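Local atomic coordinates of condensin complex subunit 3 (Schizosaccharomyces pombe, PDB entry 5OQR), a protein that acts as a regulatory subunit of condensin, the complex required to convert interphase chromatin into condensed, mitotic-like chromosomes. Residues V706-A711 against Q749-K754; I739-P744 against L781-A786. All coordinates share one frame; numbering follows the deposited sequence.

In the fold
Two contacts near the C-terminus of this all-helical chain illustrate how packing chemistry follows position in the fold. Contact 1, between helices 706-717 and 745-759, is buried: aliphatic groups and a threonine meet, and the hydroxyl is satisfied by a neighbouring residue. Contact 2 lies nearer the surface and is only partly buried; there the loop 739-744 rests on helix 767-785 around an asparagine amide. The four segments alternate along the chain and the contact centres are about 12 Å apart. I739 and L743 of the loop pack on L708, while E784 touches Q749, so the two contacts adjoin through side-chain packing.

Contact 1: residues V706-A711 against Q749-K754; sequences VHLHLA and QRTKRK
L708 and A711, one helical turn apart on helix 706-717, meet a single residue of helix 745-759, T751. The two segments meet by van der Waals packing. The L708 isopropyl group reaches across the gap, and its branch point faces the threonine hydroxyl, with L708 CG 3.3 Å from T751 OG1. Both leucine methyls take part: CD1 of L708 lies 3.5 Å from OG1 of T751, and CD2 of L708 is slightly farther at 3.8 Å. The leucine gets there because its CG is anti to the backbone N (chi1 -162°), which swings the branch out from the helix. A711 adds a shallower touch, its CB 4.2 Å from T751 CG2, and the short alanine allows the backbones to come close, with A711 CA 7.1 Å from T751 CA.

The polar atom in this packing is T751 OG1. With chi1 of T751 at -65°, OG1 faces L708, while the methyl CG2 meets both L708 CD1 and A711 CB. The hydroxyl, buried against leucine carbons, is satisfied by a hydrogen bond with N712 OD1, in the residue right after A711.

Around this pair, F776 of helix 767-785 packs on both A711 and T751, and I739, in the loop between helices 725-736 and 745-759, lies on L708. Helix 639-661 flanks helix 706-717 through V706, H709 and L710, with the H709 ring stacked on W643.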
ATOM      1  N   VAL A 706      29.613   1.815  -6.864  1.00 33.72           N
ATOM      2  CA  VAL A 706      29.237   0.709  -5.989  1.00 33.15           C
ATOM      3  C   VAL A 706      29.124  -0.585  -6.783  1.00 29.28           C
ATOM      4  O   VAL A 706      29.490  -1.662  -6.299  1.00 29.59           O
ATOM      5  CB  VAL A 706      27.923   1.034  -5.249  1.00 31.40           C
ATOM      6  CG1 VAL A 706      27.510  -0.118  -4.340  1.00 28.95           C
ATOM      7  CG2 VAL A 706      28.068   2.311  -4.442  1.00 33.53           C
ATOM      8  N   HIS A 707      28.605  -0.504  -8.008  1.00 32.11           N
ATOM      9  CA  HIS A 707      28.414  -1.712  -8.802  1.00 30.58           C
ATOM     10  C   HIS A 707      29.744  -2.274  -9.287  1.00 31.96           C
ATOM     11  O   HIS A 707      29.931  -3.495  -9.318  1.00 31.31           O
ATOM     12  CB  HIS A 707      27.483  -1.422  -9.977  1.00 32.45           C
ATOM     13  CG  HIS A 707      26.033  -1.628  -9.665  1.00 38.80           C
ATOM     14  ND1 HIS A 707      25.038  -1.411 -10.592  1.00 40.93           N
ATOM     15  CD2 HIS A 707      25.410  -2.033  -8.534  1.00 34.88           C
ATOM     16  CE1 HIS A 707      23.865  -1.678 -10.048  1.00 40.83           C
ATOM     17  NE2 HIS A 707      24.064  -2.056  -8.799  1.00 34.18           N
ATOM     18  N   LEU A 708      30.680  -1.409  -9.669  1.00 29.55           N
ATOM     19  CA  LEU A 708      32.010  -1.901  -9.998  1.00 30.03           C
ATOM     20  C   LEU A 708      32.720  -2.417  -8.756  1.00 29.77           C
ATOM     21  O   LEU A 708      33.510  -3.363  -8.841  1.00 33.44           O
ATOM     22  CB  LEU A 708      32.832  -0.804 -10.672  1.00 30.27           C
ATOM     23  CG  LEU A 708      34.055  -1.291 -11.451  1.00 27.76           C
ATOM     24  CD1 LEU A 708      33.646  -2.161 -12.633  1.00 34.05           C
ATOM     25  CD2 LEU A 708      34.882  -0.114 -11.927  1.00 37.88           C
ATOM     26  N   HIS A 709      32.453  -1.811  -7.598  1.00 29.80           N
ATOM     27  CA  HIS A 709      32.941  -2.368  -6.344  1.00 28.71           C
ATOM     28  C   HIS A 709      32.293  -3.715  -6.061  1.00 28.09           C
ATOM     29  O   HIS A 709      32.941  -4.626  -5.535  1.00 28.55           O
ATOM     30  CB  HIS A 709      32.673  -1.391  -5.199  1.00 29.33           C
ATOM     31  CG  HIS A 709      32.902  -1.976  -3.841  1.00 28.97           C
ATOM     32  ND1 HIS A 709      31.893  -2.126  -2.915  1.00 33.36           N
ATOM     33  CD2 HIS A 709      34.022  -2.460  -3.256  1.00 24.79           C
ATOM     34  CE1 HIS A 709      32.382  -2.673  -1.817  1.00 30.80           C
ATOM     35  NE2 HIS A 709      33.672  -2.886  -1.998  1.00 33.97           N
ATOM     36  N   LEU A 710      31.014  -3.865  -6.411  1.00 29.38           N
ATOM     37  CA  LEU A 710      30.331  -5.134  -6.195  1.00 29.94           C
ATOM     38  C   LEU A 710      30.898  -6.223  -7.097  1.00 30.31           C
ATOM     39  O   LEU A 710      30.972  -7.390  -6.700  1.00 30.38           O
ATOM     40  CB  LEU A 710      28.831  -4.962  -6.433  1.00 27.01           C
ATOM     41  CG  LEU A 710      27.966  -6.202  -6.202  1.00 33.66           C
ATOM     42  CD1 LEU A 710      28.070  -6.674  -4.764  1.00 36.64           C
ATOM     43  CD2 LEU A 710      26.526  -5.914  -6.569  1.00 29.41           C
ATOM     44  N   ALA A 711      31.292  -5.864  -8.319  1.00 37.00           N
ATOM     45  CA  ALA A 711      31.963  -6.819  -9.192  1.00 25.25           C
ATOM     46  C   ALA A 711      33.208  -7.382  -8.521  1.00 27.75           C
ATOM     47  O   ALA A 711      33.425  -8.599  -8.503  1.00 31.80           O
ATOM     48  CB  ALA A 711      32.318  -6.150 -10.517  1.00 24.28           C
ATOM     49  N   GLN A 749      40.811  -0.944 -14.581  1.00 43.31           N
ATOM     50  CA  GLN A 749      42.018  -1.752 -14.457  1.00 48.42           C
ATOM     51  C   GLN A 749      41.994  -2.578 -13.180  1.00 42.27           C
ATOM     52  O   GLN A 749      42.412  -3.741 -13.175  1.00 38.89           O
ATOM     53  CB  GLN A 749      43.255  -0.856 -14.490  1.00 63.87           C
ATOM     54  CG  GLN A 749      43.513  -0.199 -15.834  1.00 61.39           C
ATOM     55  CD  GLN A 749      44.617   0.839 -15.772  1.00 67.83           C
ATOM     56  OE1 GLN A 749      45.294   0.982 -14.753  1.00 62.75           O
ATOM     57  NE2 GLN A 749      44.802   1.570 -16.863  1.00 65.57           N
ATOM     58  N   ARG A 750      41.503  -1.997 -12.083  1.00 42.19           N
ATOM     59  CA  ARG A 750      41.498  -2.708 -10.812  1.00 39.93           C
ATOM     60  C   ARG A 750      40.536  -3.887 -10.843  1.00 37.18           C
ATOM     61  O   ARG A 750      40.836  -4.955 -10.300  1.00 35.28           O
ATOM     62  CB  ARG A 750      41.133  -1.755  -9.674  1.00 40.65           C
ATOM     63  CG  ARG A 750      41.805  -2.101  -8.359  1.00 60.20           C
ATOM     64  CD  ARG A 750      40.873  -1.936  -7.172  1.00 66.69           C
ATOM     65  NE  ARG A 750      41.452  -2.510  -5.960  1.00 79.57           N
ATOM     66  CZ  ARG A 750      40.768  -2.783  -4.853  1.00 79.13           C
ATOM     67  NH1 ARG A 750      39.465  -2.541  -4.791  1.00 76.33           N
ATOM     68  NH2 ARG A 750      41.388  -3.307  -3.805  1.00 81.25           N
ATOM     69  N   THR A 751      39.374  -3.717 -11.478  1.00 38.10           N
ATOM     70  CA  THR A 751      38.408  -4.808 -11.539  1.00 36.59           C
ATOM     71  C   THR A 751      38.897  -5.922 -12.454  1.00 30.45           C
ATOM     72  O   THR A 751      38.655  -7.102 -12.184  1.00 34.74           O
ATOM     73  CB  THR A 751      37.045  -4.284 -12.001  1.00 33.36           C
ATOM     74  OG1 THR A 751      36.526  -3.383 -11.019  1.00 30.11           O
ATOM     75  CG2 THR A 751      36.050  -5.423 -12.192  1.00 31.10           C
ATOM     76  N   LYS A 752      39.583  -5.569 -13.543  1.00 37.75           N
ATOM     77  CA  LYS A 752      40.146  -6.594 -14.412  1.00 39.50           C
ATOM     78  C   LYS A 752      41.185  -7.425 -13.670  1.00 39.53           C
ATOM     79  O   LYS A 752      41.256  -8.646 -13.848  1.00 41.09           O
ATOM     80  CB  LYS A 752      40.753  -5.955 -15.660  1.00 43.01           C
ATOM     81  CG  LYS A 752      41.277  -6.966 -16.664  1.00 51.14           C
ATOM     82  CD  LYS A 752      41.424  -6.361 -18.050  1.00 69.73           C
ATOM     83  CE  LYS A 752      41.943  -7.385 -19.047  1.00 59.63           C
ATOM     84  NZ  LYS A 752      43.295  -7.890 -18.675  1.00 77.79           N
ATOM     85  N   ARG A 753      41.999  -6.783 -12.831  1.00 40.14           N
ATOM     86  CA  ARG A 753      42.902  -7.530 -11.963  1.00 34.97           C
ATOM     87  C   ARG A 753      42.135  -8.525 -11.107  1.00 38.08           C
ATOM     88  O   ARG A 753      42.573  -9.667 -10.922  1.00 45.52           O
ATOM     89  CB  ARG A 753      43.696  -6.566 -11.081  1.00 42.03           C
ATOM     90  CG  ARG A 753      45.113  -6.306 -11.556  1.00 41.12           C
ATOM     91  CD  ARG A 753      45.492  -4.847 -11.377  1.00 55.47           C
ATOM     92  NE  ARG A 753      45.219  -4.368 -10.024  1.00 63.07           N
ATOM     93  CZ  ARG A 753      45.110  -3.087  -9.688  1.00 52.95           C
ATOM     94  NH1 ARG A 753      45.242  -2.140 -10.609  1.00 52.47           N
ATOM     95  NH2 ARG A 753      44.859  -2.750  -8.431  1.00 48.75           N
ATOM     96  N   LYS A 754      40.984  -8.111 -10.574  1.00 41.72           N
ATOM     97  CA  LYS A 754      40.138  -9.032  -9.823  1.00 34.41           C
ATOM     98  C   LYS A 754      39.639 -10.159 -10.718  1.00 33.47           C
ATOM     99  O   LYS A 754      39.663 -11.331 -10.332  1.00 35.41           O
ATOM    100  CB  LYS A 754      38.960  -8.275  -9.206  1.00 36.03           C
ATOM    101  CG  LYS A 754      39.030  -8.123  -7.702  1.00 40.58           C
ATOM    102  CD  LYS A 754      39.948  -6.994  -7.290  1.00 36.78           C
ATOM    103  CE  LYS A 754      40.069  -6.923  -5.780  1.00 44.14           C
ATOM    104  NZ  LYS A 754      41.161  -6.016  -5.343  1.00 74.27           N
TER

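Contact 2: residues I739-P744 against L781-A786; sequences IPTDLP and LQNEEA
The carboxamide of N783 is the flat group at the centre of this contact, and one of its faces is turned to the loop at T741. T741 CA stands almost straight above the middle of that face, 4.1 Å from N783 CG. Toward the oxygen side of the same face, T741 CG2 lies 3.6 Å from N783 OD1, displaced outward and raised above the amide plane, while T741 CB is 3.7 Å from N783 OD1. Toward the nitrogen side, P740 O sits over the plane, 3.9 Å from N783 ND2. An N-H of the amide lies in the plane and cannot point at an oxygen above it, so the approach is packing and not a hydrogen bond.

Torsions on both sides explain the fit. With chi1 at -70°, N783 carries CG beside its backbone N and sends the amide outward from helix 767-785. T741, at chi1 66°, turns its methyl to the asparagine and its hydroxyl elsewhere. The backbones are correspondingly near, T741 CA being 5.6 Å from N783 CA.

P740 O finds its polar partner in Y748 OH, which is also hydrogen-bonded to L743 N and thus ties two points of the loop to helix 745-759; Y748 packs on I739, N783 and E784 as well. P744 occupies the N-cap position of that helix. The fold is an alpha-solenoid with HEAT repeats, and here a connection between helices, mostly within the ninth repeat (705-743), packs on helix 767-785, the last of the modelled chain.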
ATOM      1  N   ILE A 739      27.416  -0.599 -14.935  1.00 35.81           N
ATOM      2  CA  ILE A 739      28.742   0.003 -14.853  1.00 30.67           C
ATOM      3  C   ILE A 739      28.743   1.240 -15.746  1.00 28.62           C
ATOM      4  O   ILE A 739      28.496   1.111 -16.952  1.00 36.00           O
ATOM      5  CB  ILE A 739      29.833  -0.987 -15.284  1.00 33.25           C
ATOM      6  CG1 ILE A 739      29.631  -2.339 -14.592  1.00 26.78           C
ATOM      7  CG2 ILE A 739      31.210  -0.427 -14.971  1.00 36.77           C
ATOM      8  CD1 ILE A 739      29.661  -2.283 -13.077  1.00 30.40           C
ATOM      9  N   PRO A 740      28.983   2.435 -15.212  1.00 28.35           N
ATOM     10  CA  PRO A 740      29.098   3.608 -16.083  1.00 43.02           C
ATOM     11  C   PRO A 740      30.364   3.549 -16.925  1.00 44.87           C
ATOM     12  O   PRO A 740      31.305   2.804 -16.642  1.00 43.63           O
ATOM     13  CB  PRO A 740      29.129   4.785 -15.103  1.00 45.85           C
ATOM     14  CG  PRO A 740      29.535   4.199 -13.806  1.00 38.12           C
ATOM     15  CD  PRO A 740      29.011   2.806 -13.788  1.00 33.62           C
ATOM     16  N   THR A 741      30.372   4.358 -17.980  1.00 47.05           N
ATOM     17  CA  THR A 741      31.460   4.367 -18.948  1.00 46.04           C
ATOM     18  C   THR A 741      32.391   5.561 -18.791  1.00 53.19           C
ATOM     19  O   THR A 741      33.321   5.710 -19.589  1.00 52.70           O
ATOM     20  CB  THR A 741      30.893   4.353 -20.370  1.00 40.63           C
ATOM     21  OG1 THR A 741      30.190   5.575 -20.618  1.00 43.17           O
ATOM     22  CG2 THR A 741      29.943   3.180 -20.559  1.00 34.85           C
ATOM     23  N   ASP A 742      32.170   6.408 -17.787  1.00 57.40           N
ATOM     24  CA  ASP A 742      32.965   7.613 -17.589  1.00 49.25           C
ATOM     25  C   ASP A 742      33.860   7.532 -16.361  1.00 46.26           C
ATOM     26  O   ASP A 742      34.402   8.556 -15.936  1.00 52.44           O
ATOM     27  CB  ASP A 742      32.049   8.832 -17.483  1.00 63.35           C
ATOM     28  CG  ASP A 742      31.157   8.787 -16.255  1.00 72.78           C
ATOM     29  OD1 ASP A 742      30.863   7.675 -15.773  1.00 71.71           O
ATOM     30  OD2 ASP A 742      30.748   9.866 -15.774  1.00 82.48           O
ATOM     31  N   LEU A 743      34.034   6.346 -15.783  1.00 45.14           N
ATOM     32  CA  LEU A 743      34.874   6.211 -14.609  1.00 44.61           C
ATOM     33  C   LEU A 743      36.348   6.318 -14.995  1.00 46.99           C
ATOM     34  O   LEU A 743      36.710   6.161 -16.163  1.00 46.68           O
ATOM     35  CB  LEU A 743      34.619   4.873 -13.921  1.00 42.23           C
ATOM     36  CG  LEU A 743      33.210   4.635 -13.383  1.00 43.95           C
ATOM     37  CD1 LEU A 743      33.026   3.172 -13.013  1.00 41.24           C
ATOM     38  CD2 LEU A 743      32.936   5.523 -12.182  1.00 42.94           C
ATOM     39  N   PRO A 744      37.218   6.596 -14.026  1.00 49.99           N
ATOM     40  CA  PRO A 744      38.658   6.558 -14.294  1.00 45.12           C
ATOM     41  C   PRO A 744      39.090   5.196 -14.817  1.00 42.42           C
ATOM     42  O   PRO A 744      38.461   4.169 -14.559  1.00 40.61           O
ATOM     43  CB  PRO A 744      39.284   6.853 -12.928  1.00 39.49           C
ATOM     44  CG  PRO A 744      38.253   7.621 -12.201  1.00 45.87           C
ATOM     45  CD  PRO A 744      36.921   7.124 -12.684  1.00 48.68           C
ATOM     46  N   LEU A 781      37.791  -3.460 -21.013  1.00 39.97           N
ATOM     47  CA  LEU A 781      38.764  -2.967 -21.982  1.00 36.51           C
ATOM     48  C   LEU A 781      38.212  -1.780 -22.756  1.00 35.08           C
ATOM     49  O   LEU A 781      38.896  -0.767 -22.940  1.00 39.71           O
ATOM     50  CB  LEU A 781      39.156  -4.089 -22.942  1.00 31.88           C
ATOM     51  CG  LEU A 781      39.969  -5.241 -22.355  1.00 29.82           C
ATOM     52  CD1 LEU A 781      40.014  -6.400 -23.330  1.00 31.32           C
ATOM     53  CD2 LEU A 781      41.367  -4.773 -22.017  1.00 38.50           C
ATOM     54  N   GLN A 782      36.970  -1.890 -23.224  1.00 33.72           N
ATOM     55  CA  GLN A 782      36.389  -0.830 -24.041  1.00 38.37           C
ATOM     56  C   GLN A 782      36.269   0.474 -23.262  1.00 39.74           C
ATOM     57  O   GLN A 782      36.488   1.555 -23.817  1.00 40.93           O
ATOM     58  CB  GLN A 782      35.026  -1.276 -24.563  1.00 36.34           C
ATOM     59  CG  GLN A 782      34.274  -0.216 -25.338  1.00 35.50           C
ATOM     60  CD  GLN A 782      32.973  -0.742 -25.893  1.00 46.75           C
ATOM     61  OE1 GLN A 782      32.829  -1.938 -26.138  1.00 52.57           O
ATOM     62  NE2 GLN A 782      32.008   0.149 -26.084  1.00 70.08           N
ATOM     63  N   ASN A 783      35.915   0.396 -21.977  1.00 41.39           N
ATOM     64  CA  ASN A 783      35.742   1.612 -21.190  1.00 42.75           C
ATOM     65  C   ASN A 783      37.075   2.227 -20.782  1.00 42.03           C
ATOM     66  O   ASN A 783      37.166   3.451 -20.647  1.00 47.21           O
ATOM     67  CB  ASN A 783      34.884   1.322 -19.958  1.00 36.63           C
ATOM     68  CG  ASN A 783      33.442   1.041 -20.314  1.00 35.13           C
ATOM     69  OD1 ASN A 783      32.976   1.413 -21.389  1.00 37.09           O
ATOM     70  ND2 ASN A 783      32.725   0.385 -19.414  1.00 37.48           N
ATOM     71  N   GLU A 784      38.110   1.410 -20.578  1.00 40.34           N
ATOM     72  CA  GLU A 784      39.456   1.954 -20.431  1.00 42.56           C
ATOM     73  C   GLU A 784      39.863   2.732 -21.674  1.00 49.43           C
ATOM     74  O   GLU A 784      40.434   3.824 -21.578  1.00 63.27           O
ATOM     75  CB  GLU A 784      40.465   0.834 -20.185  1.00 43.33           C
ATOM     76  CG  GLU A 784      40.312   0.084 -18.887  1.00 46.82           C
ATOM     77  CD  GLU A 784      41.416  -0.944 -18.695  1.00 55.11           C
ATOM     78  OE1 GLU A 784      42.550  -0.683 -19.148  1.00 55.98           O
ATOM     79  OE2 GLU A 784      41.152  -2.014 -18.105  1.00 56.90           O
ATOM     80  N   GLU A 785      39.580   2.174 -22.852  1.00 53.98           N
ATOM     81  CA  GLU A 785      40.045   2.765 -24.101  1.00 60.09           C
ATOM     82  C   GLU A 785      39.452   4.153 -24.305  1.00 61.44           C
ATOM     83  O   GLU A 785      40.174   5.112 -24.598  1.00 73.85           O
ATOM     84  CB  GLU A 785      39.685   1.838 -25.265  1.00 62.19           C
ATOM     85  CG  GLU A 785      40.096   2.334 -26.647  1.00 69.71           C
ATOM     86  CD  GLU A 785      41.567   2.122 -26.929  1.00 70.04           C
ATOM     87  OE1 GLU A 785      42.299   1.705 -26.006  1.00 62.44           O
ATOM     88  OE2 GLU A 785      41.990   2.367 -28.078  1.00 62.50           O
ATOM     89  N   ALA A 786      38.138   4.278 -24.154  1.00 65.49           N
ATOM     90  CA  ALA A 786      37.458   5.550 -24.369  1.00 69.00           C
ATOM     91  C   ALA A 786      38.066   6.650 -23.506  1.00 74.98           C
ATOM     92  O   ALA A 786      38.183   6.505 -22.289  1.00 72.49           O
ATOM     93  CB  ALA A 786      35.976   5.409 -24.080  1.00 71.35           C
TER